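Local coordinates for protein uracil-DNA glycosylase (Sulfolobus tokodaii str. 7, PDB 4ZBY) that belongs to the uracil-DNA glycosylase superfamily and holds both an iron/sulfur cluster and a uracil in a compact α/β fold, at residues A[41-46]-A[82-87]; A[53-58]-A[78-83]. One frame throughout, in Å; residues are numbered along the deposited sequence.

Contact 1. Residues A[41-46]-A[82-87]; sequences GEAPGE and NVVKCR. With URA (uracil), chain C; SF4 (iron/sulfur cluster), chain B.
E42 and A43 hold uracil O2 with their backbone N-H groups, while N82, across from them, takes uracil N3 and O4. The N-H of E42 reaches O2 at 2.9 Å, and that of A43 adds a weak bond. From the facing segment, uracil N3 donates to N82 OD1 over 2.7 Å in a nearly straight bond (168° at the hydrogen), while N82 ND2 donates to uracil O4 at 3.0 Å. Asparagine suits this place because its amide offers an acceptor and a donor side by side. N82 CG stands anti to the carbonyl carbon (chi1 -64°), the rotamer from which the amide meets uracil. G41, lacking a side chain, allows OD1 to lie close against its carbonyl carbon.

Behind the ligand the backbones are tied together. V83 N bonds to G41 O at 3.0 Å, and V84 N bonds to E42 O at 3.1 Å. N82 O accepts from K85 NZ, an amine that T81 and Q109 also hold. The P44 ring is wedged against backbone carbonyls, CD lying 3.2 Å from V84 O and CG against K85 O. P44 CD also lies near C86 O; on the side away from 41-46, C86 SG binds iron FE3 of the cluster at 2.3 Å.

At the outer end, R87 and E46 run side by side, with CA and CB of E46 over one guanidinium face (CB to NH1, 3.3 Å). Their carboxylate and guanidinium planes are only 9° apart. E46 OE1 lies well out of the guanidinium plane, so no N-H points at it and any attraction is between charges only; the salt bridge of E46 is with K50.

Loops leaving the carboxyl ends of adjacent parallel strands thus form the pocket, and the GEAPG sequence here is consistent with the signature of the iron/sulfur-containing, family 4 glycosylases.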
loop_
_atom_site.group_PDB
_atom_site.type_symbol
_atom_site.label_atom_id
_atom_site.label_comp_id
_atom_site.label_asym_id
_atom_site.label_seq_id
_atom_site.Cartn_x
_atom_site.Cartn_y
_atom_site.Cartn_z
ATOM N N GLY A 41 0.879 -1.468 -1.213
ATOM C CA GLY A 41 1.879 -2.361 -1.778
ATOM C C GLY A 41 2.226 -2.045 -3.219
ATOM O O GLY A 41 1.955 -0.966 -3.737
ATOM N N GLU A 42 2.860 -3.016 -3.867
ATOM C CA GLU A 42 3.333 -2.876 -5.243
ATOM C C GLU A 42 2.228 -3.136 -6.282
ATOM O O GLU A 42 1.796 -2.227 -7.008
ATOM C CB GLU A 42 4.500 -3.838 -5.480
ATOM C CG GLU A 42 5.010 -3.841 -6.924
ATOM C CD GLU A 42 6.092 -4.882 -7.167
ATOM O OE1 GLU A 42 6.542 -5.537 -6.193
ATOM O OE2 GLU A 42 6.488 -5.041 -8.344
ATOM N N ALA A 43 1.805 -4.389 -6.358
ATOM C CA ALA A 43 0.795 -4.816 -7.324
ATOM C C ALA A 43 0.247 -6.158 -6.875
ATOM O O ALA A 43 0.910 -6.886 -6.111
ATOM C CB ALA A 43 1.392 -4.897 -8.754
ATOM N N PRO A 44 -0.951 -6.507 -7.350
ATOM C CA PRO A 44 -1.534 -7.815 -7.054
ATOM C C PRO A 44 -0.644 -8.966 -7.473
ATOM O O PRO A 44 -0.004 -8.920 -8.531
ATOM C CB PRO A 44 -2.821 -7.838 -7.904
ATOM C CG PRO A 44 -3.129 -6.445 -8.194
ATOM C CD PRO A 44 -1.858 -5.654 -8.144
ATOM N N GLY A 45 -0.628 -10.022 -6.669
ATOM C CA GLY A 45 -0.072 -11.266 -7.149
ATOM C C GLY A 45 -1.153 -12.205 -7.654
ATOM O O GLY A 45 -2.272 -11.791 -7.972
ATOM N N GLU A 46 -0.813 -13.489 -7.717
ATOM C CA GLU A 46 -1.700 -14.487 -8.292
ATOM C C GLU A 46 -3.029 -14.620 -7.541
ATOM O O GLU A 46 -4.098 -14.668 -8.160
ATOM C CB GLU A 46 -0.988 -15.854 -8.328
ATOM C CG GLU A 46 -1.791 -16.956 -8.971
ATOM C CD GLU A 46 -1.040 -18.281 -9.014
ATOM O OE1 GLU A 46 0.079 -18.361 -8.468
ATOM O OE2 GLU A 46 -1.579 -19.243 -9.602
ATOM N N ASN A 82 -2.682 -0.956 -3.553
ATOM C CA ASN A 82 -1.385 -1.036 -4.226
ATOM C C ASN A 82 -1.230 0.120 -5.189
ATOM O O ASN A 82 -2.217 0.696 -5.620
ATOM C CB ASN A 82 -1.229 -2.339 -5.018
ATOM C CG ASN A 82 -1.230 -3.576 -4.136
ATOM O OD1 ASN A 82 -0.272 -3.844 -3.434
ATOM N ND2 ASN A 82 -2.313 -4.337 -4.181
ATOM N N VAL A 83 0.010 0.431 -5.564
ATOM C CA VAL A 83 0.243 1.517 -6.508
ATOM C C VAL A 83 -0.241 1.124 -7.917
ATOM O O VAL A 83 -0.726 1.974 -8.672
ATOM C CB VAL A 83 1.737 1.930 -6.514
ATOM C CG1 VAL A 83 2.619 0.771 -6.942
ATOM C CG2 VAL A 83 1.965 3.150 -7.398
ATOM N N VAL A 84 -0.145 -0.167 -8.259
ATOM C CA VAL A 84 -0.686 -0.677 -9.504
ATOM C C VAL A 84 -1.753 -1.707 -9.146
ATOM O O VAL A 84 -1.575 -2.490 -8.204
ATOM C CB VAL A 84 0.422 -1.307 -10.378
ATOM C CG1 VAL A 84 -0.151 -2.153 -11.500
ATOM C CG2 VAL A 84 1.287 -0.176 -10.948
ATOM N N LYS A 85 -2.860 -1.694 -9.873
ATOM C CA LYS A 85 -4.003 -2.470 -9.419
ATOM C C LYS A 85 -4.349 -3.720 -10.246
ATOM O O LYS A 85 -5.322 -4.435 -9.941
ATOM C CB LYS A 85 -5.195 -1.517 -9.285
ATOM C CG LYS A 85 -4.941 -0.521 -8.122
ATOM C CD LYS A 85 -5.794 0.709 -8.257
ATOM C CE LYS A 85 -6.004 1.378 -6.918
ATOM N NZ LYS A 85 -4.763 1.898 -6.262
ATOM N N CYS A 86 -3.522 -4.037 -11.241
ATOM C CA CYS A 86 -3.635 -5.310 -11.945
ATOM C C CYS A 86 -2.330 -6.080 -11.858
ATOM O O CYS A 86 -1.270 -5.490 -11.748
ATOM C CB CYS A 86 -4.002 -5.107 -13.408
ATOM S SG CYS A 86 -5.641 -4.324 -13.528
ATOM N N ARG A 87 -2.444 -7.402 -11.867
ATOM C CA ARG A 87 -1.274 -8.300 -11.803
ATOM C C ARG A 87 -0.417 -8.245 -13.058
ATOM O O ARG A 87 -0.871 -8.583 -14.137
ATOM C CB ARG A 87 -1.740 -9.743 -11.589
ATOM C CG ARG A 87 -0.618 -10.753 -11.386
ATOM C CD ARG A 87 -1.114 -12.164 -11.653
ATOM N NE ARG A 87 -0.127 -13.157 -11.245
ATOM C CZ ARG A 87 -0.234 -14.462 -11.482
ATOM N NH1 ARG A 87 0.715 -15.286 -11.067
ATOM N NH2 ARG A 87 -1.288 -14.941 -12.128
HETATM N N1 URA C . 1.961 -8.001 -3.175
HETATM C C2 URA C . 1.590 -6.702 -3.187
HETATM O O2 URA C . 2.366 -5.791 -3.407
HETATM N N3 URA C . 0.273 -6.464 -3.133
HETATM C C4 URA C . -0.706 -7.389 -3.065
HETATM O O4 URA C . -1.865 -7.027 -2.946
HETATM C C5 URA C . -0.282 -8.733 -3.043
HETATM C C6 URA C . 1.041 -9.019 -3.089
HETATM FE FE1 SF4 B . -3.607 -0.599 -15.707
HETATM FE FE2 SF4 B . -6.092 0.216 -15.185
HETATM FE FE3 SF4 B . -5.227 -2.139 -14.201
HETATM FE FE4 SF4 B . -4.280 0.152 -13.222
HETATM S S1 SF4 B . -6.416 -0.606 -13.062
HETATM S S2 SF4 B . -3.070 -1.665 -13.748
HETATM S S3 SF4 B . -4.233 1.467 -15.089
HETATM S S4 SF4 B . -5.483 -1.575 -16.427
#

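Contact 2. Residues A[53-58]-A[78-83]; sequences RPFVGA and VFITNV. With URA (uracil), chain C.
P54 and F55 close on I80 without any hydrogen bond between the segments. The tight part centres on one methyl: I80 CG2 meets the edge of the F55 ring near its plane, 3.5 Å from CD2, and lies 3.9 Å from P54 CG. A branched residue suits this place, since CG2, anti to the backbone N, can reach both neighbours. Proline suits its own, its compact apolar ring touching that methyl while CG comes 3.5 Å from I80 O. The flat phenyl ring also serves the ligand: uracil N3 sits over one of its faces, 3.3 Å from CZ and offset toward the rim. F55 has phi/psi in the left-handed helical region (48°/64°), and its CG stands beside its own N; ring and N-H both meet uracil, the latter donating to O4 at 2.9 Å. R75 donates to the carbonyls of P54 and F55.

Beyond F55 nothing more of this loop touches the strand. V56 to A58 lead away toward a more exposed side, where E48 receives the N-H groups of V56 and G57.

G57 is the N-cap of helix 58-71. Strand 79-82 lies between strands 30-31 and 37-41, with F79 and T81 turned to helix 96-113 while I80 faces the loop.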
loop_
_atom_site.group_PDB
_atom_site.type_symbol
_atom_site.label_atom_id
_atom_site.label_comp_id
_atom_site.label_asym_id
_atom_site.label_seq_id
_atom_site.Cartn_x
_atom_site.Cartn_y
_atom_site.Cartn_z
ATOM N N ARG A 53 -8.931 -8.995 -4.591
ATOM C CA ARG A 53 -8.701 -8.465 -3.237
ATOM C C ARG A 53 -7.206 -8.313 -3.016
ATOM O O ARG A 53 -6.459 -9.136 -3.495
ATOM C CB ARG A 53 -9.270 -9.412 -2.183
ATOM C CG ARG A 53 -10.678 -9.906 -2.433
ATOM C CD ARG A 53 -11.102 -10.751 -1.276
ATOM N NE ARG A 53 -10.777 -10.049 -0.039
ATOM C CZ ARG A 53 -10.648 -10.636 1.144
ATOM N NH1 ARG A 53 -10.845 -11.948 1.268
ATOM N NH2 ARG A 53 -10.342 -9.904 2.207
ATOM N N PRO A 54 -6.765 -7.271 -2.287
ATOM C CA PRO A 54 -5.331 -7.095 -2.060
ATOM C C PRO A 54 -4.817 -7.989 -0.921
ATOM O O PRO A 54 -5.566 -8.314 0.011
ATOM C CB PRO A 54 -5.216 -5.611 -1.696
ATOM C CG PRO A 54 -6.507 -5.328 -1.010
ATOM C CD PRO A 54 -7.563 -6.177 -1.694
ATOM N N PHE A 55 -3.548 -8.370 -1.014
ATOM C CA PHE A 55 -2.861 -9.045 0.081
ATOM C C PHE A 55 -3.677 -10.212 0.689
ATOM O O PHE A 55 -4.069 -10.206 1.877
ATOM C CB PHE A 55 -2.464 -7.999 1.144
ATOM C CG PHE A 55 -1.257 -7.171 0.750
ATOM C CD1 PHE A 55 0.006 -7.746 0.713
ATOM C CD2 PHE A 55 -1.383 -5.834 0.398
ATOM C CE1 PHE A 55 1.118 -7.000 0.369
ATOM C CE2 PHE A 55 -0.281 -5.090 0.032
ATOM C CZ PHE A 55 0.966 -5.660 0.026
ATOM N N VAL A 56 -3.907 -11.239 -0.131
ATOM C CA VAL A 56 -4.625 -12.437 0.332
ATOM C C VAL A 56 -3.826 -13.731 0.168
ATOM O O VAL A 56 -4.241 -14.791 0.632
ATOM C CB VAL A 56 -5.997 -12.605 -0.390
ATOM C CG1 VAL A 56 -6.987 -11.586 0.129
ATOM C CG2 VAL A 56 -5.876 -12.514 -1.918
ATOM N N GLY A 57 -2.699 -13.647 -0.512
ATOM C CA GLY A 57 -1.806 -14.792 -0.633
ATOM C C GLY A 57 -0.939 -14.903 0.615
ATOM O O GLY A 57 -1.240 -14.277 1.634
ATOM N N ALA A 58 0.136 -15.688 0.543
ATOM C CA ALA A 58 1.022 -15.883 1.696
ATOM C C ALA A 58 1.548 -14.568 2.282
ATOM O O ALA A 58 1.521 -14.359 3.505
ATOM C CB ALA A 58 2.199 -16.778 1.308
ATOM N N VAL A 78 -8.676 -0.767 8.533
ATOM C CA VAL A 78 -7.615 -0.041 7.808
ATOM C C VAL A 78 -7.983 0.005 6.336
ATOM O O VAL A 78 -9.065 -0.490 5.958
ATOM C CB VAL A 78 -6.257 -0.700 7.999
ATOM C CG1 VAL A 78 -5.913 -0.675 9.495
ATOM C CG2 VAL A 78 -6.260 -2.145 7.471
ATOM N N PHE A 79 -7.152 0.634 5.505
ATOM C CA PHE A 79 -7.381 0.578 4.070
ATOM C C PHE A 79 -6.144 0.023 3.410
ATOM O O PHE A 79 -5.026 0.419 3.753
ATOM C CB PHE A 79 -7.733 1.956 3.482
ATOM C CG PHE A 79 -8.262 1.876 2.072
ATOM C CD1 PHE A 79 -7.398 1.932 0.999
ATOM C CD2 PHE A 79 -9.634 1.715 1.833
ATOM C CE1 PHE A 79 -7.881 1.846 -0.321
ATOM C CE2 PHE A 79 -10.129 1.617 0.536
ATOM C CZ PHE A 79 -9.236 1.670 -0.540
ATOM N N ILE A 80 -6.340 -0.921 2.487
ATOM C CA ILE A 80 -5.208 -1.635 1.883
ATOM C C ILE A 80 -5.320 -1.614 0.368
ATOM O O ILE A 80 -6.365 -1.972 -0.175
ATOM C CB ILE A 80 -5.168 -3.109 2.346
ATOM C CG1 ILE A 80 -4.994 -3.194 3.869
ATOM C CG2 ILE A 80 -4.042 -3.850 1.606
ATOM C CD1 ILE A 80 -5.174 -4.651 4.415
ATOM N N THR A 81 -4.275 -1.155 -0.298
ATOM C CA THR A 81 -4.295 -1.146 -1.750
ATOM C C THR A 81 -2.859 -1.232 -2.265
ATOM O O THR A 81 -1.955 -1.580 -1.512
ATOM C CB THR A 81 -5.043 0.105 -2.282
ATOM O OG1 THR A 81 -5.200 -0.008 -3.710
ATOM C CG2 THR A 81 -4.318 1.394 -1.932
ATOM N N ASN A 82 -2.682 -0.956 -3.553
ATOM C CA ASN A 82 -1.385 -1.036 -4.226
ATOM C C ASN A 82 -1.230 0.120 -5.189
ATOM O O ASN A 82 -2.217 0.696 -5.620
ATOM C CB ASN A 82 -1.229 -2.339 -5.018
ATOM C CG ASN A 82 -1.230 -3.576 -4.136
ATOM O OD1 ASN A 82 -0.272 -3.844 -3.434
ATOM N ND2 ASN A 82 -2.313 -4.337 -4.181
ATOM N N VAL A 83 0.010 0.431 -5.564
ATOM C CA VAL A 83 0.243 1.517 -6.508
ATOM C C VAL A 83 -0.241 1.124 -7.917
ATOM O O VAL A 83 -0.726 1.974 -8.672
ATOM C CB VAL A 83 1.737 1.930 -6.514
ATOM C CG1 VAL A 83 2.619 0.771 -6.942
ATOM C CG2 VAL A 83 1.965 3.150 -7.398
HETATM N N1 URA C . 1.961 -8.001 -3.175
HETATM C C2 URA C . 1.590 -6.702 -3.187
HETATM O O2 URA C . 2.366 -5.791 -3.407
HETATM N N3 URA C . 0.273 -6.464 -3.133
HETATM C C4 URA C . -0.706 -7.389 -3.065
HETATM O O4 URA C . -1.865 -7.027 -2.946
HETATM C C5 URA C . -0.282 -8.733 -3.043
HETATM C C6 URA C . 1.041 -9.019 -3.089
#

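Contacts 1 and 2 have centres about 8 Å apart and share N82 and V83, where strand 79-82 runs out into its loop; its neighbour in the same mixed sheet, strand 37-41, leads into 41-46. Along the chain come 41-46, then 53-58, then the joined region 78-87, with helices 46-51 and 58-71 between. A probable hydrogen bond from G41 N to T81 O (2.9 Å) and packing of G41 CA on F55 CZ connect the contacts directly. Both touch uracil: contact 2 adds the F55 ring face and its N-H, contact 1 the E42 and A43 N-H groups, and N82 is shared. H164 NE2 is also hydrogen-bonded to uracil. Contact 1 alone continues to the iron/sulfur cluster.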